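Local coordinates for protein argonaute (PDB 1YVU), which cleaves target RNA as a DNA-guided endonuclease, using short single-stranded DNA guides to select the complementary strand, at residues A[484-495]-A[657-667]. Numbering follows the deposited sequence.
Sequences IPYKLKEIEGKV and SQILSLTLMNY
Y486 turns CG between its own backbone N and carbonyl carbon (chi1 51°), while Y667 sets CG opposite its carbonyl carbon, and the two side chains run past one another in antiparallel sense. The rings meet obliquely, planes at 51°; Y667 CD2 sits over the rim of one Y486 face, 3.4 Å from Y486 CZ. The carbonyl O of Y486 lies in the plane of the Y667 ring at its edge. P485 CG meets the same ring obliquely, 3.6 Å from Y667 CD2, and I484 CG2 approaches its hydroxyl end. A water joins Y486 OH to the carbonyl O of L664, and the phenol also bonds E475.

Further along, L488 reaches over S661 and M665: its CD1 is 3.9 Å from M665 CG. The selenomethionine chain of M665, bent at chi2 and chi3, carries its CE to K487 CA. The I491 and Q658 side chains lie nearly perpendicular, with I491 CG2 3.8 Å from Q658 CG. Q658 NE2 donates to the carbonyl O of E492 (2.7 Å, N-H...O 161°); the donor lies in the carbonyl plane of E492 and the acceptor nearly in the amide plane of Q658, with V495 CG2 beside NE2. S657 OG adds only a weak bond to E492 OE1.

I491, Q658 and L662 all also touch F498 of strand 497-505. The contact thus lays the segment leading into that strand along residues 657-667, whose helix 652-661 packs on strands 497-505 and 565-570 of the RNase H-fold PIWI domain.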
loop_
_atom_site.group_PDB
_atom_site.type_symbol
_atom_site.label_atom_id
_atom_site.label_comp_id
_atom_site.label_asym_id
_atom_site.label_seq_id
_atom_site.Cartn_x
_atom_site.Cartn_y
_atom_site.Cartn_z
ATOM N N ILE A 484 15.136 -11.005 22.082
ATOM C CA ILE A 484 15.532 -11.227 20.695
ATOM C C ILE A 484 16.609 -12.316 20.500
ATOM O O ILE A 484 17.649 -12.311 21.168
ATOM C CB ILE A 484 15.910 -9.885 19.986
ATOM C CG1 ILE A 484 17.081 -9.185 20.682
ATOM C CG2 ILE A 484 14.676 -8.962 19.917
ATOM C CD1 ILE A 484 17.885 -8.286 19.756
ATOM N N PRO A 485 16.357 -13.277 19.592
ATOM C CA PRO A 485 17.304 -14.370 19.327
ATOM C C PRO A 485 18.680 -13.986 18.810
ATOM O O PRO A 485 19.700 -14.609 19.151
ATOM C CB PRO A 485 16.551 -15.234 18.313
ATOM C CG PRO A 485 15.622 -14.261 17.648
ATOM C CD PRO A 485 15.150 -13.418 18.757
ATOM N N TYR A 486 18.684 -12.934 18.013
ATOM C CA TYR A 486 19.885 -12.444 17.389
ATOM C C TYR A 486 19.695 -11.001 16.968
ATOM O O TYR A 486 18.569 -10.476 17.013
ATOM C CB TYR A 486 20.208 -13.313 16.151
ATOM C CG TYR A 486 19.053 -13.501 15.172
ATOM C CD1 TYR A 486 18.742 -12.521 14.217
ATOM C CD2 TYR A 486 18.233 -14.619 15.232
ATOM C CE1 TYR A 486 17.647 -12.648 13.351
ATOM C CE2 TYR A 486 17.111 -14.763 14.366
ATOM C CZ TYR A 486 16.826 -13.769 13.438
ATOM O OH TYR A 486 15.713 -13.848 12.633
ATOM N N LYS A 487 20.785 -10.393 16.507
ATOM C CA LYS A 487 20.790 -9.026 15.981
ATOM C C LYS A 487 21.884 -9.024 14.951
ATOM O O LYS A 487 22.780 -9.862 15.011
ATOM C CB LYS A 487 21.043 -7.947 17.049
ATOM C CG LYS A 487 22.429 -7.919 17.686
ATOM C CD LYS A 487 22.519 -6.846 18.754
ATOM C CE LYS A 487 23.924 -6.764 19.308
ATOM N NZ LYS A 487 24.069 -5.564 20.165
ATOM N N LEU A 488 21.798 -8.091 14.008
ATOM C CA LEU A 488 22.768 -7.946 12.931
ATOM C C LEU A 488 24.143 -7.581 13.483
ATOM O O LEU A 488 24.244 -6.961 14.548
ATOM C CB LEU A 488 22.290 -6.887 11.929
ATOM C CG LEU A 488 21.045 -7.206 11.110
ATOM C CD1 LEU A 488 20.287 -5.944 10.801
ATOM C CD2 LEU A 488 21.423 -7.955 9.829
ATOM N N LYS A 489 25.179 -8.056 12.799
ATOM C CA LYS A 489 26.562 -7.822 13.178
ATOM C C LYS A 489 27.040 -6.496 12.624
ATOM O O LYS A 489 27.744 -5.765 13.295
ATOM C CB LYS A 489 27.420 -8.949 12.615
ATOM C CG LYS A 489 28.925 -8.774 12.745
ATOM C CD LYS A 489 29.595 -9.742 11.826
ATOM C CE LYS A 489 31.068 -9.596 11.862
ATOM N NZ LYS A 489 31.675 -10.943 12.106
ATOM N N GLU A 490 26.685 -6.219 11.378
ATOM C CA GLU A 490 27.101 -4.996 10.727
ATOM C C GLU A 490 25.995 -4.608 9.760
ATOM O O GLU A 490 25.323 -5.500 9.243
ATOM C CB GLU A 490 28.404 -5.289 9.950
ATOM C CG GLU A 490 29.160 -4.071 9.380
ATOM C CD GLU A 490 29.594 -3.049 10.452
ATOM O OE1 GLU A 490 30.262 -3.452 11.440
ATOM O OE2 GLU A 490 29.259 -1.846 10.313
ATOM N N ILE A 491 25.665 -3.317 9.679
ATOM C CA ILE A 491 24.702 -2.831 8.683
ATOM C C ILE A 491 25.597 -1.907 7.897
ATOM O O ILE A 491 26.306 -1.086 8.498
ATOM C CB ILE A 491 23.543 -1.991 9.254
ATOM C CG1 ILE A 491 22.497 -2.902 9.885
ATOM C CG2 ILE A 491 22.852 -1.171 8.144
ATOM C CD1 ILE A 491 21.378 -2.164 10.613
ATOM N N GLU A 492 25.536 -2.008 6.570
ATOM C CA GLU A 492 26.358 -1.186 5.687
ATOM C C GLU A 492 26.048 0.302 5.799
ATOM O O GLU A 492 24.886 0.681 5.628
ATOM C CB GLU A 492 26.180 -1.628 4.223
ATOM C CG GLU A 492 27.169 -0.978 3.214
ATOM C CD GLU A 492 26.963 -1.431 1.773
ATOM O OE1 GLU A 492 26.642 -2.628 1.572
ATOM O OE2 GLU A 492 27.132 -0.595 0.843
ATOM N N GLY A 493 27.018 1.093 6.274
ATOM C CA GLY A 493 26.803 2.521 6.275
ATOM C C GLY A 493 26.927 3.570 7.344
ATOM O O GLY A 493 26.530 4.704 7.045
ATOM N N LYS A 494 27.448 3.276 8.533
ATOM C CA LYS A 494 27.586 4.305 9.609
ATOM C C LYS A 494 26.417 5.319 9.704
ATOM O O LYS A 494 26.468 6.442 9.182
ATOM C CB LYS A 494 28.917 5.059 9.502
ATOM C CG LYS A 494 30.143 4.222 9.722
ATOM C CD LYS A 494 31.353 4.999 9.261
ATOM C CE LYS A 494 32.544 4.072 9.005
ATOM N NZ LYS A 494 33.792 4.777 8.534
ATOM N N VAL A 495 25.308 4.808 10.207
ATOM C CA VAL A 495 24.094 5.562 10.395
ATOM C C VAL A 495 23.857 5.388 11.872
ATOM O O VAL A 495 23.972 4.277 12.366
ATOM C CB VAL A 495 22.945 4.896 9.633
ATOM C CG1 VAL A 495 21.585 5.467 10.072
ATOM C CG2 VAL A 495 23.163 5.009 8.124
ATOM N N SER A 657 20.542 -1.544 0.706
ATOM C CA SER A 657 21.197 -2.651 1.404
ATOM C C SER A 657 20.771 -2.686 2.885
ATOM O O SER A 657 20.538 -3.758 3.447
ATOM C CB SER A 657 22.724 -2.522 1.271
ATOM O OG SER A 657 23.434 -3.187 2.309
ATOM N N GLN A 658 20.617 -1.508 3.482
ATOM C CA GLN A 658 20.202 -1.385 4.883
ATOM C C GLN A 658 18.733 -1.788 5.057
ATOM O O GLN A 658 18.328 -2.234 6.105
ATOM C CB GLN A 658 20.351 0.057 5.337
ATOM C CG GLN A 658 21.702 0.656 5.056
ATOM C CD GLN A 658 21.803 2.125 5.393
ATOM O OE1 GLN A 658 20.851 2.903 5.233
ATOM N NE2 GLN A 658 22.975 2.516 5.875
ATOM N N ILE A 659 17.936 -1.592 4.007
ATOM C CA ILE A 659 16.522 -1.937 4.002
ATOM C C ILE A 659 16.433 -3.439 3.995
ATOM O O ILE A 659 15.716 -4.022 4.807
ATOM C CB ILE A 659 15.866 -1.321 2.764
ATOM C CG1 ILE A 659 15.262 -0.002 3.165
ATOM C CG2 ILE A 659 14.856 -2.283 2.035
ATOM C CD1 ILE A 659 14.983 0.838 2.027
ATOM N N LEU A 660 17.228 -4.033 3.098
ATOM C CA LEU A 660 17.342 -5.472 2.901
ATOM C C LEU A 660 17.837 -6.165 4.145
ATOM O O LEU A 660 17.338 -7.231 4.486
ATOM C CB LEU A 660 18.306 -5.760 1.784
ATOM C CG LEU A 660 17.764 -5.650 0.388
ATOM C CD1 LEU A 660 18.879 -5.796 -0.603
ATOM C CD2 LEU A 660 16.764 -6.755 0.208
ATOM N N SER A 661 18.771 -5.529 4.857
ATOM C CA SER A 661 19.296 -6.111 6.089
ATOM C C SER A 661 18.263 -6.065 7.199
ATOM O O SER A 661 18.107 -7.035 7.912
ATOM C CB SER A 661 20.582 -5.418 6.516
ATOM O OG SER A 661 21.623 -5.693 5.585
ATOM N N LEU A 662 17.476 -4.993 7.236
ATOM C CA LEU A 662 16.441 -4.789 8.251
ATOM C C LEU A 662 15.225 -5.656 8.086
ATOM O O LEU A 662 14.381 -5.653 8.963
ATOM C CB LEU A 662 15.990 -3.320 8.294
ATOM C CG LEU A 662 16.940 -2.276 8.897
ATOM C CD1 LEU A 662 16.435 -0.883 8.645
ATOM C CD2 LEU A 662 17.174 -2.491 10.371
ATOM N N THR A 663 15.115 -6.387 6.972
ATOM C CA THR A 663 13.956 -7.275 6.772
ATOM C C THR A 663 14.113 -8.421 7.747
ATOM O O THR A 663 13.155 -8.983 8.232
ATOM C CB THR A 663 13.953 -7.902 5.405
ATOM O OG1 THR A 663 15.249 -8.469 5.156
ATOM C CG2 THR A 663 13.601 -6.892 4.351
ATOM N N LEU A 664 15.376 -8.708 8.037
ATOM C CA LEU A 664 15.799 -9.768 8.947
ATOM C C LEU A 664 15.568 -9.429 10.410
ATOM O O LEU A 664 15.757 -10.271 11.288
ATOM C CB LEU A 664 17.281 -10.094 8.727
ATOM C CG LEU A 664 17.838 -10.206 7.308
ATOM C CD1 LEU A 664 19.224 -10.759 7.422
ATOM C CD2 LEU A 664 16.974 -11.058 6.386
HETATM N N MSE A 665 15.172 -8.193 10.668
HETATM C CA MSE A 665 14.874 -7.781 12.021
HETATM C C MSE A 665 13.427 -8.025 12.337
HETATM O O MSE A 665 12.919 -7.568 13.352
HETATM C CB MSE A 665 15.275 -6.328 12.271
HETATM C CG MSE A 665 16.766 -6.147 12.360
HETATM SE SE MSE A 665 17.619 -7.639 13.264
HETATM C CE MSE A 665 17.681 -6.912 14.980
ATOM N N ASN A 666 12.772 -8.778 11.461
ATOM C CA ASN A 666 11.370 -9.145 11.619
ATOM C C ASN A 666 11.230 -10.555 12.172
ATOM O O ASN A 666 10.126 -11.050 12.357
ATOM C CB ASN A 666 10.658 -9.003 10.295
ATOM C CG ASN A 666 10.425 -7.583 9.944
ATOM O OD1 ASN A 666 9.856 -6.841 10.745
ATOM N ND2 ASN A 666 10.874 -7.166 8.755
ATOM N N TYR A 667 12.390 -11.187 12.357
ATOM C CA TYR A 667 12.568 -12.510 12.944
ATOM C C TYR A 667 11.610 -13.581 12.469
ATOM O O TYR A 667 10.992 -14.286 13.267
ATOM C CB TYR A 667 12.523 -12.406 14.477
ATOM C CG TYR A 667 13.468 -11.390 15.040
ATOM C CD1 TYR A 667 13.035 -10.086 15.330
ATOM C CD2 TYR A 667 14.796 -11.715 15.288
ATOM C CE1 TYR A 667 13.912 -9.124 15.875
ATOM C CE2 TYR A 667 15.696 -10.763 15.827
ATOM C CZ TYR A 667 15.236 -9.475 16.119
ATOM O OH TYR A 667 16.052 -8.566 16.737
HETATM O O HOH W 1 15.119 -12.873 10.127
#